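Local structure of globin (Geobacter sulfurreducens, 2W31) at residues T49-F52 with L53-D56; E6-H10 with Y11-D15; V105-N108 with V109-F113. The protein forms the globin domain of a longer, probably membrane-bound globin-coupled sensor, holds a heme with both axial positions of its iron filled by the protein, and may bind oxygen. All coordinates share one frame; numbering follows the deposited sequence.

Along the chain, contact 2 comes first, at the end of helix 4-11, followed by contact 1 after helix 47-50 and contact 3 inside helix 100-121. All three are local pairings within the one all-helical protoglobin domain. Contacts 1 and 2 lie on opposite sides of the chain's centre, their centres about 36 Å apart, whereas contact 3 is more central, with its centre about 19 Å from that of contact 1 and about 22 Å from that of contact 2. Contacts 1 and 3 both touch the heme, and contacts 2 and 3 both reach the second subunit. Contact 3 therefore takes part in both the cofactor pocket and the dimer interface.

Contact 1: T49-F52 with L53-D56; sequences TAEF and LKED. With HEM (protoporphyrin IX containing Fe), chain C.
Leu53 opens the second half of this turn by giving its amide to Ala50 O, with Leu53 N and Ala50 O 3.1 Å apart. The donor stands well above the carbonyl plane, as expected for a bond spanning only three residues, and the bond from Phe52 N to Thr49 O one residue earlier has the same span. With CG anti to its carbonyl carbon (chi1 -61°), the Leu53 side chain lies back along the turn, and its CG is 3.9 Å from Thr49 O.

Lys54 repeats the pattern with a bond to Glu51 O that is nearly straight at the hydrogen (166°). A bend at chi2 (-51°) folds its aliphatic chain over the carbonyls of the preceding turn. Lys54 CG lies 3.3 Å from Glu51 O, and Lys54 CD 3.5 Å from Ala50 O. The carboxylate and the ammonium do not meet: Glu51 OE2 and Lys54 NZ are 4.7 Å apart, so any attraction between the two charges is probably weak.

At Glu55 the direct bonds give way to water. One water accepts from Glu55 N at 2.8 Å and donates to Glu51 O, which thus receives two donors. A second water joins Asp56 N, weakly, to Phe52 O.

On the cofactor side, Thr49 O lies 3.5 Å from the heme vinyl carbon CBC, and Phe52 CB packs against the same group. Thr49 O also sits in the plane of the Phe52 ring, at its edge. The turn links helix 47-50 to helix 56-59, and its Thr49 and Phe52 border the heme pocket. Leu53 packs on Tyr40, Leu43 and Leu44 of helix 32-44, while the Asp56 carboxylate takes Tyr40 OH and the amides of Lys61 and Leu62, where helix 62-72, carrying the axial ligand His66, begins.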
loop_
_atom_site.group_PDB
_atom_site.type_symbol
_atom_site.label_atom_id
_atom_site.label_comp_id
_atom_site.label_asym_id
_atom_site.label_seq_id
_atom_site.Cartn_x
_atom_site.Cartn_y
_atom_site.Cartn_z
ATOM N N THR A 49 10.131 -5.061 -16.348
ATOM C CA THR A 49 9.156 -6.124 -16.104
ATOM C C THR A 49 8.768 -6.788 -17.443
ATOM O O THR A 49 8.472 -7.972 -17.454
ATOM C CB THR A 49 7.905 -5.605 -15.398
ATOM O OG1 THR A 49 7.431 -4.413 -16.056
ATOM C CG2 THR A 49 8.240 -5.290 -13.957
ATOM N N ALA A 50 8.793 -6.037 -18.545
ATOM C CA ALA A 50 8.427 -6.578 -19.854
ATOM C C ALA A 50 9.345 -7.757 -20.215
ATOM O O ALA A 50 8.918 -8.698 -20.899
ATOM C CB ALA A 50 8.447 -5.496 -20.937
ATOM N N GLU A 51 10.603 -7.707 -19.765
ATOM C CA GLU A 51 11.534 -8.816 -19.947
ATOM C C GLU A 51 10.968 -10.150 -19.501
ATOM O O GLU A 51 11.054 -11.141 -20.218
ATOM C CB GLU A 51 12.870 -8.586 -19.236
ATOM C CG GLU A 51 13.784 -7.577 -19.873
ATOM C CD GLU A 51 14.096 -7.907 -21.351
ATOM O OE1 GLU A 51 14.593 -9.022 -21.673
ATOM O OE2 GLU A 51 13.840 -7.028 -22.187
ATOM N N PHE A 52 10.350 -10.183 -18.328
ATOM C CA PHE A 52 9.907 -11.429 -17.725
ATOM C C PHE A 52 8.736 -12.015 -18.435
ATOM O O PHE A 52 8.372 -13.146 -18.149
ATOM C CB PHE A 52 9.496 -11.230 -16.238
ATOM C CG PHE A 52 10.649 -10.933 -15.339
ATOM C CD1 PHE A 52 11.344 -11.981 -14.707
ATOM C CD2 PHE A 52 11.095 -9.629 -15.171
ATOM C CE1 PHE A 52 12.440 -11.708 -13.890
ATOM C CE2 PHE A 52 12.208 -9.342 -14.341
ATOM C CZ PHE A 52 12.887 -10.399 -13.721
ATOM N N LEU A 53 8.131 -11.245 -19.339
ATOM C CA LEU A 53 6.943 -11.686 -20.071
ATOM C C LEU A 53 7.230 -12.121 -21.507
ATOM O O LEU A 53 6.270 -12.437 -22.248
ATOM C CB LEU A 53 5.897 -10.586 -20.061
ATOM C CG LEU A 53 5.441 -10.211 -18.636
ATOM C CD1 LEU A 53 4.411 -9.140 -18.763
ATOM C CD2 LEU A 53 4.891 -11.432 -17.873
ATOM N N LYS A 54 8.516 -12.156 -21.896
ATOM C CA LYS A 54 8.890 -12.541 -23.270
ATOM C C LYS A 54 8.641 -14.021 -23.514
ATOM O O LYS A 54 8.003 -14.367 -24.495
ATOM C CB LYS A 54 10.356 -12.243 -23.629
ATOM C CG LYS A 54 10.826 -10.807 -23.455
ATOM C CD LYS A 54 9.962 -9.733 -24.108
ATOM C CE LYS A 54 10.713 -8.396 -24.135
ATOM N NZ LYS A 54 10.562 -7.686 -25.449
ATOM N N GLU A 55 9.113 -14.898 -22.611
ATOM C CA GLU A 55 8.867 -16.342 -22.780
ATOM C C GLU A 55 7.392 -16.638 -22.722
ATOM O O GLU A 55 6.869 -17.520 -23.469
ATOM C CB GLU A 55 9.656 -17.168 -21.764
ATOM C CG GLU A 55 11.179 -17.125 -22.025
ATOM C CD GLU A 55 11.577 -17.721 -23.369
ATOM O OE1 GLU A 55 11.987 -16.950 -24.262
ATOM O OE2 GLU A 55 11.489 -18.965 -23.528
ATOM N N ASP A 56 6.703 -15.855 -21.886
ATOM C CA ASP A 56 5.292 -16.029 -21.687
ATOM C C ASP A 56 4.474 -15.688 -22.913
ATOM O O ASP A 56 3.294 -16.054 -22.985
ATOM C CB ASP A 56 4.817 -15.177 -20.504
ATOM C CG ASP A 56 3.461 -15.599 -20.012
ATOM O OD1 ASP A 56 3.319 -16.765 -19.574
ATOM O OD2 ASP A 56 2.533 -14.783 -20.103
HETATM C CHA HEM C . 4.707 -15.884 -10.254
HETATM C CHB HEM C . 1.602 -13.147 -7.786
HETATM C CHC HEM C . 4.018 -9.230 -9.303
HETATM C CHD HEM C . 6.167 -11.929 -12.684
HETATM C C1A HEM C . 3.663 -15.497 -9.442
HETATM C C2A HEM C . 2.760 -16.384 -8.730
HETATM C C3A HEM C . 1.879 -15.631 -8.061
HETATM C C4A HEM C . 2.233 -14.240 -8.329
HETATM C CMA HEM C . 0.714 -16.079 -7.156
HETATM C CAA HEM C . 2.834 -17.945 -8.747
HETATM C CBA HEM C . 3.992 -18.262 -7.792
HETATM C CGA HEM C . 4.042 -19.697 -7.307
HETATM O O1A HEM C . 3.163 -20.121 -6.506
HETATM O O2A HEM C . 4.995 -20.416 -7.723
HETATM C C1B HEM C . 2.081 -11.850 -7.869
HETATM C C2B HEM C . 1.635 -10.708 -7.087
HETATM C C3B HEM C . 2.300 -9.622 -7.498
HETATM C C4B HEM C . 3.161 -10.034 -8.598
HETATM C CMB HEM C . 0.582 -10.842 -5.965
HETATM C CAB HEM C . 2.184 -8.181 -7.008
HETATM C CBB HEM C . 0.992 -7.624 -6.720
HETATM C C1C HEM C . 4.750 -9.600 -10.404
HETATM C C2C HEM C . 5.441 -8.716 -11.311
HETATM C C3C HEM C . 6.003 -9.460 -12.268
HETATM C C4C HEM C . 5.708 -10.847 -11.978
HETATM C CMC HEM C . 5.501 -7.193 -11.211
HETATM C CAC HEM C . 6.847 -8.930 -13.445
HETATM C CBC HEM C . 6.610 -9.222 -14.721
HETATM C C1D HEM C . 6.083 -13.231 -12.263
HETATM C C2D HEM C . 6.852 -14.351 -12.826
HETATM C C3D HEM C . 6.409 -15.588 -12.072
HETATM C C4D HEM C . 5.395 -15.107 -11.139
HETATM C CMD HEM C . 7.904 -14.265 -13.924
HETATM C CAD HEM C . 6.875 -17.057 -12.267
HETATM C CBD HEM C . 8.224 -17.325 -11.629
HETATM C CGD HEM C . 8.737 -18.645 -12.171
HETATM O O1D HEM C . 8.937 -18.784 -13.408
HETATM O O2D HEM C . 8.956 -19.565 -11.353
HETATM N NA HEM C . 3.317 -14.187 -9.191
HETATM N NB HEM C . 3.009 -11.403 -8.771
HETATM N NC HEM C . 4.920 -10.913 -10.832
HETATM N ND HEM C . 5.255 -13.733 -11.287
HETATM FE FE HEM C . 4.110 -12.544 -10.026
HETATM O O HOH W 1 10.908 -14.362 -20.499
HETATM O O HOH W 2 7.985 -15.181 -19.530
#

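Contact 2: E6-H10 with Y11-D15; sequences EIKAH and YRFTD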
loop_
_atom_site.group_PDB
_atom_site.type_symbol
_atom_site.label_atom_id
_atom_site.label_comp_id
_atom_site.label_asym_id
_atom_site.label_seq_id
_atom_site.Cartn_x
_atom_site.Cartn_y
_atom_site.Cartn_z
ATOM N N GLU A 6 -1.572 -12.966 14.666
ATOM C CA GLU A 6 -0.819 -11.767 15.049
ATOM C C GLU A 6 -0.879 -10.690 13.966
ATOM O O GLU A 6 -1.123 -9.505 14.261
ATOM C CB GLU A 6 0.629 -12.136 15.324
ATOM C CG GLU A 6 0.831 -12.967 16.613
ATOM C CD GLU A 6 2.261 -13.451 16.759
ATOM O OE1 GLU A 6 2.750 -14.187 15.865
ATOM O OE2 GLU A 6 2.910 -13.084 17.773
ATOM N N ILE A 7 -0.657 -11.096 12.714
ATOM C CA ILE A 7 -0.728 -10.136 11.617
ATOM C C ILE A 7 -2.097 -9.475 11.504
ATOM O O ILE A 7 -2.196 -8.251 11.358
ATOM C CB ILE A 7 -0.274 -10.808 10.310
ATOM C CG1 ILE A 7 1.221 -11.075 10.436
ATOM C CG2 ILE A 7 -0.601 -9.944 9.084
ATOM C CD1 ILE A 7 1.817 -11.915 9.318
ATOM N N LYS A 8 -3.158 -10.268 11.519
ATOM C CA LYS A 8 -4.534 -9.740 11.519
ATOM C C LYS A 8 -4.769 -8.754 12.646
ATOM O O LYS A 8 -5.331 -7.670 12.440
ATOM C CB LYS A 8 -5.552 -10.872 11.686
ATOM C CG LYS A 8 -5.856 -11.646 10.488
ATOM C CD LYS A 8 -6.866 -12.721 10.892
ATOM C CE LYS A 8 -7.441 -13.400 9.689
ATOM N NZ LYS A 8 -8.175 -14.636 10.136
ATOM N N ALA A 9 -4.346 -9.113 13.858
ATOM C CA ALA A 9 -4.469 -8.211 14.995
ATOM C C ALA A 9 -3.782 -6.856 14.727
ATOM O O ALA A 9 -4.374 -5.795 14.969
ATOM C CB ALA A 9 -3.923 -8.840 16.291
ATOM N N HIS A 10 -2.556 -6.886 14.185
ATOM C CA HIS A 10 -1.840 -5.637 13.937
ATOM C C HIS A 10 -2.571 -4.729 12.950
ATOM O O HIS A 10 -2.565 -3.486 13.097
ATOM C CB HIS A 10 -0.420 -5.919 13.455
ATOM C CG HIS A 10 0.438 -6.583 14.490
ATOM N ND1 HIS A 10 1.623 -7.211 14.184
ATOM C CD2 HIS A 10 0.253 -6.756 15.823
ATOM C CE1 HIS A 10 2.147 -7.720 15.285
ATOM N NE2 HIS A 10 1.336 -7.456 16.294
ATOM N N TYR A 11 -3.170 -5.333 11.917
ATOM C CA TYR A 11 -3.935 -4.576 10.919
ATOM C C TYR A 11 -5.401 -4.366 11.297
ATOM O O TYR A 11 -6.141 -3.767 10.537
ATOM C CB TYR A 11 -3.881 -5.324 9.558
ATOM C CG TYR A 11 -2.554 -5.182 8.834
ATOM C CD1 TYR A 11 -2.300 -4.056 8.039
ATOM C CD2 TYR A 11 -1.562 -6.139 8.939
ATOM C CE1 TYR A 11 -1.087 -3.892 7.354
ATOM C CE2 TYR A 11 -0.351 -5.996 8.264
ATOM C CZ TYR A 11 -0.102 -4.856 7.506
ATOM O OH TYR A 11 1.106 -4.737 6.811
ATOM N N ARG A 12 -5.796 -4.862 12.478
ATOM C CA ARG A 12 -7.199 -4.878 12.898
ATOM C C ARG A 12 -8.112 -5.478 11.811
ATOM O O ARG A 12 -9.171 -4.957 11.475
ATOM C CB ARG A 12 -7.661 -3.481 13.328
ATOM C CG ARG A 12 -6.879 -2.998 14.551
ATOM C CD ARG A 12 -7.348 -1.639 15.060
ATOM N NE ARG A 12 -6.424 -1.134 16.072
ATOM C CZ ARG A 12 -6.529 0.070 16.614
ATOM N NH1 ARG A 12 -7.517 0.880 16.230
ATOM N NH2 ARG A 12 -5.640 0.456 17.527
ATOM N N PHE A 13 -7.666 -6.596 11.261
ATOM C CA PHE A 13 -8.442 -7.349 10.266
ATOM C C PHE A 13 -9.266 -8.363 11.045
ATOM O O PHE A 13 -8.709 -9.219 11.742
ATOM C CB PHE A 13 -7.477 -8.044 9.317
ATOM C CG PHE A 13 -8.173 -8.808 8.181
ATOM C CD1 PHE A 13 -8.279 -8.253 6.913
ATOM C CD2 PHE A 13 -8.712 -10.093 8.399
ATOM C CE1 PHE A 13 -8.897 -8.949 5.860
ATOM C CE2 PHE A 13 -9.341 -10.796 7.326
ATOM C CZ PHE A 13 -9.427 -10.216 6.065
ATOM N N THR A 14 -10.577 -8.289 10.899
ATOM C CA THR A 14 -11.481 -9.165 11.672
ATOM C C THR A 14 -12.396 -9.988 10.798
ATOM O O THR A 14 -12.387 -9.849 9.572
ATOM C CB THR A 14 -12.414 -8.342 12.536
ATOM O OG1 THR A 14 -13.276 -7.547 11.711
ATOM C CG2 THR A 14 -11.609 -7.441 13.489
ATOM N N ASP A 15 -13.231 -10.832 11.434
ATOM C CA ASP A 15 -14.201 -11.595 10.647
ATOM C C ASP A 15 -15.131 -10.698 9.821
ATOM O O ASP A 15 -15.553 -11.098 8.731
ATOM C CB ASP A 15 -15.031 -12.508 11.539
ATOM C CG ASP A 15 -14.181 -13.578 12.219
ATOM O OD1 ASP A 15 -13.272 -14.128 11.545
ATOM O OD2 ASP A 15 -14.424 -13.887 13.418
HETATM O O HOH W 3 -3.597 -2.834 16.348
#
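Lys8 O receives the amide of Phe13, five residues on, with Phe13 N 2.8 Å from Lys8 O and the hydrogen nearly in line (165°). Inside this loop a second backbone bond runs from Arg12 N to Ala9 O at 3.0 Å, and the last ordinary helical bond joins Tyr11 N to Ile7 O. A water bridges Ala9 O and Arg12 NE, weakly at both ends.

Apolar contacts follow the same turn. Ile7 and Tyr11 run alongside each other in the same direction, with Ile7 CG2 3.9 Å from Tyr11 CD2; Ile7 O sits at the Tyr11 ring edge, in its plane. Phe13 CG is anti to the backbone N (chi1 -177°), which turns the ring back to the helix, where the extended Lys8 chain passes it at a slant and brings Lys8 CE to 3.8 Å from Phe13 CD2. Beyond the ring, Lys8 NZ is hydrogen-bonded to Tyr78 O. An alanine in place of Lys8 would remove these methylenes and is likely to leave CD2 and CE2 of Phe13 without these neighbours and Tyr78 O without the ammonium.

Tyr11 OH bonds to Asp144 of helix 125-151, and His10 O to Tyr42 of the second subunit, whose His101 and Tyr102 meet the His10 ring.

The paired bonds and the positive phi of Arg12 (50°) define a Schellman motif, which closes helix 4-11 just before Thr14 N-caps helix 15-23.

Contact 3: V105-N108 with V109-F113; sequences VAMN and VVRQF. With HEM (protoporphyrin IX containing Fe), chain C.
Asn108 and Gln112, one helical turn apart, meet through their side-chain amides with the two planes perpendicular. The bond from Gln112 NE2 to Asn108 OD1 is weak, at 3.4 Å. Gln112 chi1 (-54°) sets CG beside the backbone N, where Gln112 CG comes within 3.0 Å of Asn108 O, a tight fit; the bend at chi2 (-83°) then turns the amide toward Asn108 OD1. Asn108 O also accepts Gln112 N at 2.9 Å. Firmer partners hold both amides from the second subunit: Asp140 there takes Asn108 ND2, and Arg132 and Glu133 there bond to Gln112.

Ala106 and Met107 line the heme pocket. Ala106 CB packs 3.7 Å from the heme vinyl carbon CAB, and Met107, bent at both chi2 and chi3, sets Met107 CE 3.6 Å from heme CBB. Met107 CG also lies 4.0 Å from Arg111 NH2, the two chains crossing at about a right angle.

Arg111 is buried, and its NH2 lies near that of Arg111 of the second subunit. Salt bridges to Glu136 and Asp140 of its own chain, and to Asp140 of the second subunit, probably offset this meeting of like charges at the subunit interface, on a helix that also borders the heme.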
loop_
_atom_site.group_PDB
_atom_site.type_symbol
_atom_site.label_atom_id
_atom_site.label_comp_id
_atom_site.label_asym_id
_atom_site.label_seq_id
_atom_site.Cartn_x
_atom_site.Cartn_y
_atom_site.Cartn_z
ATOM N N VAL A 105 5.166 -1.741 -7.156
ATOM C CA VAL A 105 4.563 -1.103 -8.320
ATOM C C VAL A 105 3.298 -1.834 -8.756
ATOM O O VAL A 105 2.260 -1.214 -8.992
ATOM C CB VAL A 105 5.546 -1.047 -9.504
ATOM C CG1 VAL A 105 4.823 -0.626 -10.774
ATOM C CG2 VAL A 105 6.694 -0.097 -9.196
ATOM N N ALA A 106 3.390 -3.155 -8.862
ATOM C CA ALA A 106 2.266 -3.969 -9.310
ATOM C C ALA A 106 1.091 -3.865 -8.343
ATOM O O ALA A 106 -0.069 -3.897 -8.755
ATOM C CB ALA A 106 2.694 -5.419 -9.474
ATOM N N MET A 107 1.399 -3.740 -7.056
ATOM C CA MET A 107 0.374 -3.738 -6.020
ATOM C C MET A 107 -0.413 -2.432 -6.023
ATOM O O MET A 107 -1.586 -2.402 -5.651
ATOM C CB MET A 107 1.003 -3.970 -4.644
ATOM C CG MET A 107 -0.005 -4.250 -3.540
ATOM S SD MET A 107 -0.996 -5.722 -3.860
ATOM C CE MET A 107 0.106 -7.006 -3.272
ATOM N N ASN A 108 0.241 -1.355 -6.445
ATOM C CA ASN A 108 -0.453 -0.076 -6.702
ATOM C C ASN A 108 -1.477 -0.221 -7.854
ATOM O O ASN A 108 -2.613 0.308 -7.756
ATOM C CB ASN A 108 0.547 1.057 -6.996
ATOM C CG ASN A 108 -0.151 2.411 -7.094
ATOM O OD1 ASN A 108 -0.469 2.864 -8.196
ATOM N ND2 ASN A 108 -0.499 2.999 -5.945
ATOM N N VAL A 109 -1.080 -0.944 -8.919
ATOM C CA VAL A 109 -2.001 -1.171 -10.027
ATOM C C VAL A 109 -3.287 -1.892 -9.534
ATOM O O VAL A 109 -4.411 -1.511 -9.866
ATOM C CB VAL A 109 -1.335 -1.992 -11.155
ATOM C CG1 VAL A 109 -2.363 -2.261 -12.307
ATOM C CG2 VAL A 109 -0.098 -1.269 -11.666
ATOM N N VAL A 110 -3.102 -2.966 -8.768
ATOM C CA VAL A 110 -4.248 -3.725 -8.248
ATOM C C VAL A 110 -5.100 -2.850 -7.314
ATOM O O VAL A 110 -6.345 -2.884 -7.333
ATOM C CB VAL A 110 -3.748 -4.997 -7.535
ATOM C CG1 VAL A 110 -4.876 -5.793 -6.916
ATOM C CG2 VAL A 110 -2.938 -5.861 -8.511
ATOM N N ARG A 111 -4.421 -2.071 -6.483
ATOM C CA ARG A 111 -5.127 -1.248 -5.510
ATOM C C ARG A 111 -6.026 -0.211 -6.232
ATOM O O ARG A 111 -7.187 -0.041 -5.895
ATOM C CB ARG A 111 -4.067 -0.544 -4.669
ATOM C CG ARG A 111 -4.575 0.132 -3.510
ATOM C CD ARG A 111 -3.428 1.026 -2.930
ATOM N NE ARG A 111 -2.159 0.348 -2.619
ATOM C CZ ARG A 111 -1.983 -0.454 -1.553
ATOM N NH1 ARG A 111 -2.995 -0.750 -0.766
ATOM N NH2 ARG A 111 -0.817 -1.020 -1.276
ATOM N N GLN A 112 -5.502 0.462 -7.266
ATOM C CA GLN A 112 -6.277 1.525 -7.929
ATOM C C GLN A 112 -7.458 0.865 -8.634
ATOM O O GLN A 112 -8.573 1.396 -8.615
ATOM C CB GLN A 112 -5.395 2.263 -8.946
ATOM C CG GLN A 112 -4.080 2.818 -8.347
ATOM C CD GLN A 112 -4.216 4.172 -7.653
ATOM O OE1 GLN A 112 -5.302 4.535 -7.164
ATOM N NE2 GLN A 112 -3.095 4.924 -7.585
ATOM N N PHE A 113 -7.216 -0.302 -9.246
ATOM C CA PHE A 113 -8.268 -0.981 -10.008
ATOM C C PHE A 113 -9.411 -1.388 -9.072
ATOM O O PHE A 113 -10.617 -1.184 -9.387
ATOM C CB PHE A 113 -7.675 -2.232 -10.658
ATOM C CG PHE A 113 -8.672 -3.030 -11.509
ATOM C CD1 PHE A 113 -8.846 -2.768 -12.879
ATOM C CD2 PHE A 113 -9.436 -4.041 -10.919
ATOM C CE1 PHE A 113 -9.776 -3.492 -13.636
ATOM C CE2 PHE A 113 -10.359 -4.798 -11.690
ATOM C CZ PHE A 113 -10.533 -4.501 -13.025
HETATM C CHA HEM C . 4.707 -15.884 -10.254
HETATM C CHB HEM C . 1.602 -13.147 -7.786
HETATM C CHC HEM C . 4.018 -9.230 -9.303
HETATM C CHD HEM C . 6.167 -11.929 -12.684
HETATM C C1A HEM C . 3.663 -15.497 -9.442
HETATM C C2A HEM C . 2.760 -16.384 -8.730
HETATM C C3A HEM C . 1.879 -15.631 -8.061
HETATM C C4A HEM C . 2.233 -14.240 -8.329
HETATM C CMA HEM C . 0.714 -16.079 -7.156
HETATM C CAA HEM C . 2.834 -17.945 -8.747
HETATM C CBA HEM C . 3.992 -18.262 -7.792
HETATM C CGA HEM C . 4.042 -19.697 -7.307
HETATM O O1A HEM C . 3.163 -20.121 -6.506
HETATM O O2A HEM C . 4.995 -20.416 -7.723
HETATM C C1B HEM C . 2.081 -11.850 -7.869
HETATM C C2B HEM C . 1.635 -10.708 -7.087
HETATM C C3B HEM C . 2.300 -9.622 -7.498
HETATM C C4B HEM C . 3.161 -10.034 -8.598
HETATM C CMB HEM C . 0.582 -10.842 -5.965
HETATM C CAB HEM C . 2.184 -8.181 -7.008
HETATM C CBB HEM C . 0.992 -7.624 -6.720
HETATM C C1C HEM C . 4.750 -9.600 -10.404
HETATM C C2C HEM C . 5.441 -8.716 -11.311
HETATM C C3C HEM C . 6.003 -9.460 -12.268
HETATM C C4C HEM C . 5.708 -10.847 -11.978
HETATM C CMC HEM C . 5.501 -7.193 -11.211
HETATM C CAC HEM C . 6.847 -8.930 -13.445
HETATM C CBC HEM C . 6.610 -9.222 -14.721
HETATM C C1D HEM C . 6.083 -13.231 -12.263
HETATM C C2D HEM C . 6.852 -14.351 -12.826
HETATM C C3D HEM C . 6.409 -15.588 -12.072
HETATM C C4D HEM C . 5.395 -15.107 -11.139
HETATM C CMD HEM C . 7.904 -14.265 -13.924
HETATM C CAD HEM C . 6.875 -17.057 -12.267
HETATM C CBD HEM C . 8.224 -17.325 -11.629
HETATM C CGD HEM C . 8.737 -18.645 -12.171
HETATM O O1D HEM C . 8.937 -18.784 -13.408
HETATM O O2D HEM C . 8.956 -19.565 -11.353
HETATM N NA HEM C . 3.317 -14.187 -9.191
HETATM N NB HEM C . 3.009 -11.403 -8.771
HETATM N NC HEM C . 4.920 -10.913 -10.832
HETATM N ND HEM C . 5.255 -13.733 -11.287
HETATM FE FE HEM C . 4.110 -12.544 -10.026
#